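PDB 6XCQ: EreC from Klebsiella pneumoniae, which probably inactivates erythromycin and related macrolide antibiotics by hydrolysing the ester of their lactone ring, giving resistance to them. Local coordinates for residues 77-82 with 130-135; 174-179 with 242-247. The protein carries 1 engineered substitution. All blocks are in the same frame, centred on the assembly; numbering follows the deposited sequence.

Overall arrangement
The two contacts belong to different parts of one chain, with centres 36 Å apart and nearest atoms about 19 Å apart, and they share no helix. Contact 1 is buried in the alpha/beta body, where helices 73-90 and 126-146 meet near the ends of sheet strands. Contact 2 lies at the surface, far from the chain centre, in the all-helical region between strands 151-154 and 301-304, where helix 164-177 ends beside the start of helix 244-267. Their chemistry follows their place: contact 1 brings in an arginine, a tyrosine and a bridging water, whereas contact 2 joins aliphatic side chains and keeps its salt bridges to the margins, away from the touching methyl groups.

Contact 1 (77-82 with 130-135); sequences LARASL and SLYGSV
Arg79 of helix 73-90 reaches across to Tyr132 and Val135 of helix 126-146. At the base, Arg79 CB lies 4.3 Å from Val135 CG2, a loose apolar touch made less certain because Val135 has two conformers. With CG anti to the carbonyl carbon (chi1 -78°) and the chain extended from CG to NE, the side chain spans the gap beyond. The aliphatic CG and CD carry the charge past Val135, and the side chain also touches Phe343 and Leu304. NE and NH2 then make weak hydrogen bonds to the carbonyls of Gly66 and Leu65, at the end of strand 62-65, which help to fix the rotation of the guanidinium.

NH1 ends the chain. Arg79 NH1 comes to 3.8 Å from Tyr132 CE1, with the guanidinium and ring planes 13° apart but the approach oblique, and it donates to a water at 3.0 Å. That water donates in turn to Leu131 O, 3.2 Å away. The kink in helix 126-146 probably frees the carbonyl for this: Val135 N lies 6.2 Å from Leu131 O and makes no helical bond to it. Arginine suits the place by having several N-H groups to share among carbonyls and water. Glu67 is a long and weak ion-pair partner of NH1.

Tyrosine gives a ring for the interior and a hydroxyl bonded to Leu304 O and Glu98 N. The arrangement links two helices to the C-terminal ends of parallel strands 62-65, 94-97 and 301-304, the edge where alpha/beta folds commonly place their active sites.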
loop_
_atom_site.group_PDB
_atom_site.type_symbol
_atom_site.label_atom_id
_atom_site.label_comp_id
_atom_site.label_asym_id
_atom_site.label_seq_id
_atom_site.Cartn_x
_atom_site.Cartn_y
_atom_site.Cartn_z
ATOM N N LEU A 77 7.581 13.030 -5.322
ATOM C CA LEU A 77 7.915 13.625 -6.611
ATOM C C LEU A 77 8.210 12.556 -7.658
ATOM O O LEU A 77 7.687 12.611 -8.779
ATOM C CB LEU A 77 9.112 14.569 -6.459
ATOM C CG LEU A 77 8.756 15.951 -5.922
ATOM C CD1 LEU A 77 10.024 16.752 -5.601
ATOM C CD2 LEU A 77 7.861 16.706 -6.916
ATOM N N ALA A 78 9.067 11.585 -7.316
ATOM C CA ALA A 78 9.414 10.539 -8.275
ATOM C C ALA A 78 8.201 9.694 -8.630
ATOM O O ALA A 78 8.068 9.249 -9.773
ATOM C CB ALA A 78 10.532 9.644 -7.731
ATOM N N ARG A 79 7.314 9.446 -7.663
ATOM C CA ARG A 79 6.104 8.684 -7.967
ATOM C C ARG A 79 5.236 9.418 -8.976
ATOM O O ARG A 79 4.727 8.810 -9.922
ATOM C CB ARG A 79 5.306 8.408 -6.696
ATOM C CG ARG A 79 5.874 7.293 -5.865
ATOM C CD ARG A 79 5.086 7.107 -4.597
ATOM N NE ARG A 79 5.307 5.768 -4.071
ATOM C CZ ARG A 79 4.762 5.302 -2.957
ATOM N NH1 ARG A 79 3.961 6.075 -2.234
ATOM N NH2 ARG A 79 5.025 4.059 -2.569
ATOM N N ALA A 80 5.061 10.730 -8.795
ATOM C CA ALA A 80 4.255 11.492 -9.740
ATOM C C ALA A 80 4.849 11.425 -11.139
ATOM O O ALA A 80 4.120 11.259 -12.126
ATOM C CB ALA A 80 4.125 12.941 -9.275
ATOM N N SER A 81 6.177 11.531 -11.245
ATOM C CA SER A 81 6.804 11.447 -12.564
ATOM C C SER A 81 6.580 10.078 -13.201
ATOM O O SER A 81 6.281 9.978 -14.394
ATOM C CB SER A 81 8.301 11.745 -12.455
ATOM O OG SER A 81 8.502 13.128 -12.194
ATOM N N LEU A 82 6.749 9.007 -12.430
ATOM C CA LEU A 82 6.607 7.686 -13.017
ATOM C C LEU A 82 5.142 7.352 -13.291
ATOM O O LEU A 82 4.850 6.566 -14.193
ATOM C CB LEU A 82 7.257 6.652 -12.109
ATOM C CG LEU A 82 8.777 6.666 -12.294
ATOM C CD1 LEU A 82 9.496 5.941 -11.178
ATOM C CD2 LEU A 82 9.112 6.048 -13.642
ATOM N N SER A 130 -1.125 11.763 5.437
ATOM C CA SER A 130 0.328 11.901 5.514
ATOM C C SER A 130 1.045 10.958 4.553
ATOM O O SER A 130 2.101 11.308 4.011
ATOM C CB SER A 130 0.807 11.650 6.942
ATOM O OG SER A 130 0.182 12.533 7.852
ATOM N N LEU A 131 0.503 9.760 4.337
ATOM C CA LEU A 131 1.156 8.795 3.452
ATOM C C LEU A 131 1.068 9.218 1.994
ATOM O O LEU A 131 2.031 9.048 1.233
ATOM C CB LEU A 131 0.521 7.415 3.615
ATOM C CG LEU A 131 0.978 6.591 4.817
ATOM C CD1 LEU A 131 0.045 5.413 4.962
ATOM C CD2 LEU A 131 2.414 6.133 4.610
ATOM N N TYR A 132 -0.083 9.754 1.578
ATOM C CA TYR A 132 -0.347 9.975 0.161
ATOM C C TYR A 132 -0.795 11.388 -0.194
ATOM O O TYR A 132 -1.010 11.662 -1.375
ATOM C CB TYR A 132 -1.415 8.991 -0.322
ATOM C CG TYR A 132 -1.012 7.532 -0.273
ATOM C CD1 TYR A 132 -0.040 7.029 -1.134
ATOM C CD2 TYR A 132 -1.642 6.639 0.607
ATOM C CE1 TYR A 132 0.328 5.654 -1.105
ATOM C CE2 TYR A 132 -1.281 5.281 0.642
ATOM C CZ TYR A 132 -0.307 4.798 -0.224
ATOM O OH TYR A 132 0.031 3.462 -0.195
ATOM N N GLY A 133 -0.914 12.293 0.782
ATOM C CA GLY A 133 -1.518 13.591 0.509
ATOM C C GLY A 133 -0.847 14.338 -0.623
ATOM O O GLY A 133 -1.510 14.922 -1.484
ATOM N N SER A 134 0.483 14.312 -0.649
ATOM C CA SER A 134 1.220 15.084 -1.641
ATOM C C SER A 134 0.925 14.574 -3.050
ATOM O O SER A 134 0.630 15.357 -3.964
ATOM C CB SER A 134 2.715 14.993 -1.312
ATOM O OG SER A 134 3.009 15.855 -0.218
ATOM N N VAL A 135 1.002 13.253 -3.246
ATOM C CA VAL A 135 0.712 12.669 -4.555
ATOM C C VAL A 135 -0.754 12.865 -4.917
ATOM O O VAL A 135 -1.092 13.141 -6.076
ATOM C CB VAL A 135 1.101 11.177 -4.579
ATOM C CG1 VAL A 135 0.587 10.507 -5.843
ATOM C CG2 VAL A 135 2.607 11.009 -4.489
HETATM O O HOH W 1 3.452 8.953 -1.647
#

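Contact 2 (174-179 with 242-247); sequences IKVIDH and SDLFRK
The last turn of helix 164-177 lies beside the first turn of helix 244-267, with the CA atoms of Ile177 and Leu244 closest, 7.6 Å apart. Between them Leu244 extends its CD1 methyl to Ile177 CG2 at 3.7 Å, the two side chains meeting aslant. The same methyl touches Val176 CG1 at 4.2 Å, crossing at about a right angle. Leucine suits the spot because its flexible arm sets one methyl between two branched neighbours; it also packs on Ile173, one turn before Ile177.

Ile177 holds CG1 between its backbone N and carbonyl carbon (chi1 78°), which points CG2 at Leu244 and carries CD1 along to the Phe245 backbone, 4.1 Å from CA. A beta-branched residue thus covers two successive positions of the facing helix. The Phe245 ring leads away, packing on Ala233 and Leu236.

Charges stay outside this apolar strip. Asp243 occupies the N-cap position with no side-chain capping bond; its OD2 instead forms a salt bridge with Arg246 NH2 at 3.2 Å, less certain because the arginine has two conformers, and a longer one with Lys247 NZ. An acid at a helix start is probably favoured by the helix dipole. Just after helix 164-177, Asp178 forms a salt bridge with Arg228. The contact joins the end of one helix to the start of another in the all-helical part between strands 151-154 and 301-304 of the alpha/beta fold.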
loop_
_atom_site.group_PDB
_atom_site.type_symbol
_atom_site.label_atom_id
_atom_site.label_comp_id
_atom_site.label_asym_id
_atom_site.label_seq_id
_atom_site.Cartn_x
_atom_site.Cartn_y
_atom_site.Cartn_z
ATOM N N ILE A 174 -26.448 -6.283 3.736
ATOM C CA ILE A 174 -27.119 -7.465 4.267
ATOM C C ILE A 174 -28.597 -7.176 4.503
ATOM O O ILE A 174 -29.458 -8.037 4.273
ATOM C CB ILE A 174 -26.412 -7.939 5.549
ATOM C CG1 ILE A 174 -25.088 -8.632 5.211
ATOM C CG2 ILE A 174 -27.280 -8.858 6.352
ATOM C CD1 ILE A 174 -25.234 -9.776 4.258
ATOM N N LYS A 175 -28.921 -5.949 4.918
ATOM C CA LYS A 175 -30.324 -5.599 5.130
ATOM C C LYS A 175 -31.144 -5.829 3.874
ATOM O O LYS A 175 -32.317 -6.225 3.950
ATOM C CB LYS A 175 -30.467 -4.138 5.569
ATOM C CG LYS A 175 -31.930 -3.765 5.831
ATOM C CD LYS A 175 -32.210 -2.288 5.652
ATOM C CE LYS A 175 -33.589 -2.052 5.015
ATOM N NZ LYS A 175 -34.639 -3.033 5.446
ATOM N N VAL A 176 -30.544 -5.604 2.710
ATOM C CA VAL A 176 -31.265 -5.782 1.459
ATOM C C VAL A 176 -31.280 -7.242 1.041
ATOM O O VAL A 176 -32.337 -7.796 0.717
ATOM C CB VAL A 176 -30.663 -4.890 0.363
ATOM C CG1 VAL A 176 -31.391 -5.116 -0.931
ATOM C CG2 VAL A 176 -30.757 -3.417 0.784
ATOM N N ILE A 177 -30.122 -7.899 1.048
ATOM C CA ILE A 177 -30.009 -9.165 0.330
ATOM C C ILE A 177 -30.081 -10.391 1.233
ATOM O O ILE A 177 -30.260 -11.504 0.718
ATOM C CB ILE A 177 -28.711 -9.212 -0.502
ATOM C CG1 ILE A 177 -27.513 -9.504 0.400
ATOM C CG2 ILE A 177 -28.499 -7.900 -1.261
ATOM C CD1 ILE A 177 -26.184 -9.662 -0.355
ATOM N N ASP A 178 -29.887 -10.241 2.546
ATOM C CA ASP A 178 -29.950 -11.405 3.426
ATOM C C ASP A 178 -30.303 -10.955 4.837
ATOM O O ASP A 178 -29.501 -11.079 5.773
ATOM C CB ASP A 178 -28.623 -12.191 3.384
ATOM C CG ASP A 178 -28.667 -13.501 4.198
ATOM O OD1 ASP A 178 -29.733 -14.130 4.347
ATOM O OD2 ASP A 178 -27.616 -13.921 4.703
ATOM N N HIS A 179 -31.515 -10.419 4.995
ATOM C CA HIS A 179 -31.906 -9.825 6.271
ATOM C C HIS A 179 -31.893 -10.828 7.418
ATOM O O HIS A 179 -31.758 -10.417 8.576
ATOM C CB HIS A 179 -33.293 -9.181 6.154
ATOM C CG HIS A 179 -33.621 -8.261 7.288
ATOM N ND1 HIS A 179 -34.062 -8.717 8.513
ATOM C CD2 HIS A 179 -33.557 -6.910 7.391
ATOM C CE1 HIS A 179 -34.259 -7.689 9.319
ATOM N NE2 HIS A 179 -33.964 -6.581 8.662
ATOM N N SER A 242 -27.808 -6.662 -8.091
ATOM C CA SER A 242 -26.701 -5.919 -8.701
ATOM C C SER A 242 -25.391 -6.551 -8.225
ATOM O O SER A 242 -25.283 -7.787 -8.182
ATOM C CB SER A 242 -26.882 -4.442 -8.364
ATOM O OG SER A 242 -25.851 -3.642 -8.915
ATOM N N ASP A 243 -24.395 -5.767 -7.827
ATOM C CA ASP A 243 -23.124 -6.293 -7.342
ATOM C C ASP A 243 -23.061 -6.356 -5.819
ATOM O O ASP A 243 -21.966 -6.334 -5.244
ATOM C CB ASP A 243 -21.959 -5.455 -7.888
ATOM C CG ASP A 243 -22.022 -3.982 -7.454
ATOM O OD1 ASP A 243 -23.055 -3.535 -6.893
ATOM O OD2 ASP A 243 -21.024 -3.266 -7.680
ATOM N N LEU A 244 -24.213 -6.437 -5.144
ATOM C CA LEU A 244 -24.194 -6.360 -3.685
ATOM C C LEU A 244 -23.607 -7.618 -3.048
ATOM O O LEU A 244 -22.999 -7.532 -1.976
ATOM C CB LEU A 244 -25.599 -6.089 -3.137
ATOM C CG LEU A 244 -26.284 -4.752 -3.462
ATOM C CD1 LEU A 244 -27.658 -4.687 -2.791
ATOM C CD2 LEU A 244 -25.430 -3.595 -3.019
ATOM N N PHE A 245 -23.772 -8.789 -3.671
ATOM C CA PHE A 245 -23.137 -9.984 -3.123
ATOM C C PHE A 245 -21.616 -9.830 -3.104
ATOM O O PHE A 245 -20.960 -10.131 -2.100
ATOM C CB PHE A 245 -23.518 -11.241 -3.914
ATOM C CG PHE A 245 -22.640 -12.414 -3.586
ATOM C CD1 PHE A 245 -22.809 -13.106 -2.392
ATOM C CD2 PHE A 245 -21.588 -12.766 -4.413
ATOM C CE1 PHE A 245 -21.962 -14.161 -2.059
ATOM C CE2 PHE A 245 -20.736 -13.815 -4.083
ATOM C CZ PHE A 245 -20.927 -14.514 -2.913
ATOM N N ARG A 246 -21.047 -9.373 -4.221
ATOM C CA ARG A 246 -19.600 -9.182 -4.319
ATOM C C ARG A 246 -19.106 -8.168 -3.297
ATOM O O ARG A 246 -18.060 -8.368 -2.664
ATOM C CB ARG A 246 -19.237 -8.732 -5.735
ATOM C CG ARG A 246 -17.754 -8.813 -6.084
ATOM C CD ARG A 246 -17.020 -7.503 -5.815
ATOM N NE ARG A 246 -17.620 -6.364 -6.503
ATOM C CZ ARG A 246 -17.444 -5.102 -6.128
ATOM N NH1 ARG A 246 -16.685 -4.824 -5.076
ATOM N NH2 ARG A 246 -18.024 -4.121 -6.800
ATOM N N LYS A 247 -19.833 -7.059 -3.139
ATOM C CA LYS A 247 -19.433 -6.061 -2.150
ATOM C C LYS A 247 -19.521 -6.627 -0.742
ATOM O O LYS A 247 -18.607 -6.421 0.062
ATOM C CB LYS A 247 -20.272 -4.787 -2.278
ATOM C CG LYS A 247 -20.014 -4.033 -3.567
ATOM C CD LYS A 247 -20.802 -2.731 -3.634
ATOM C CE LYS A 247 -20.282 -1.842 -4.754
ATOM N NZ LYS A 247 -21.087 -0.609 -4.914
#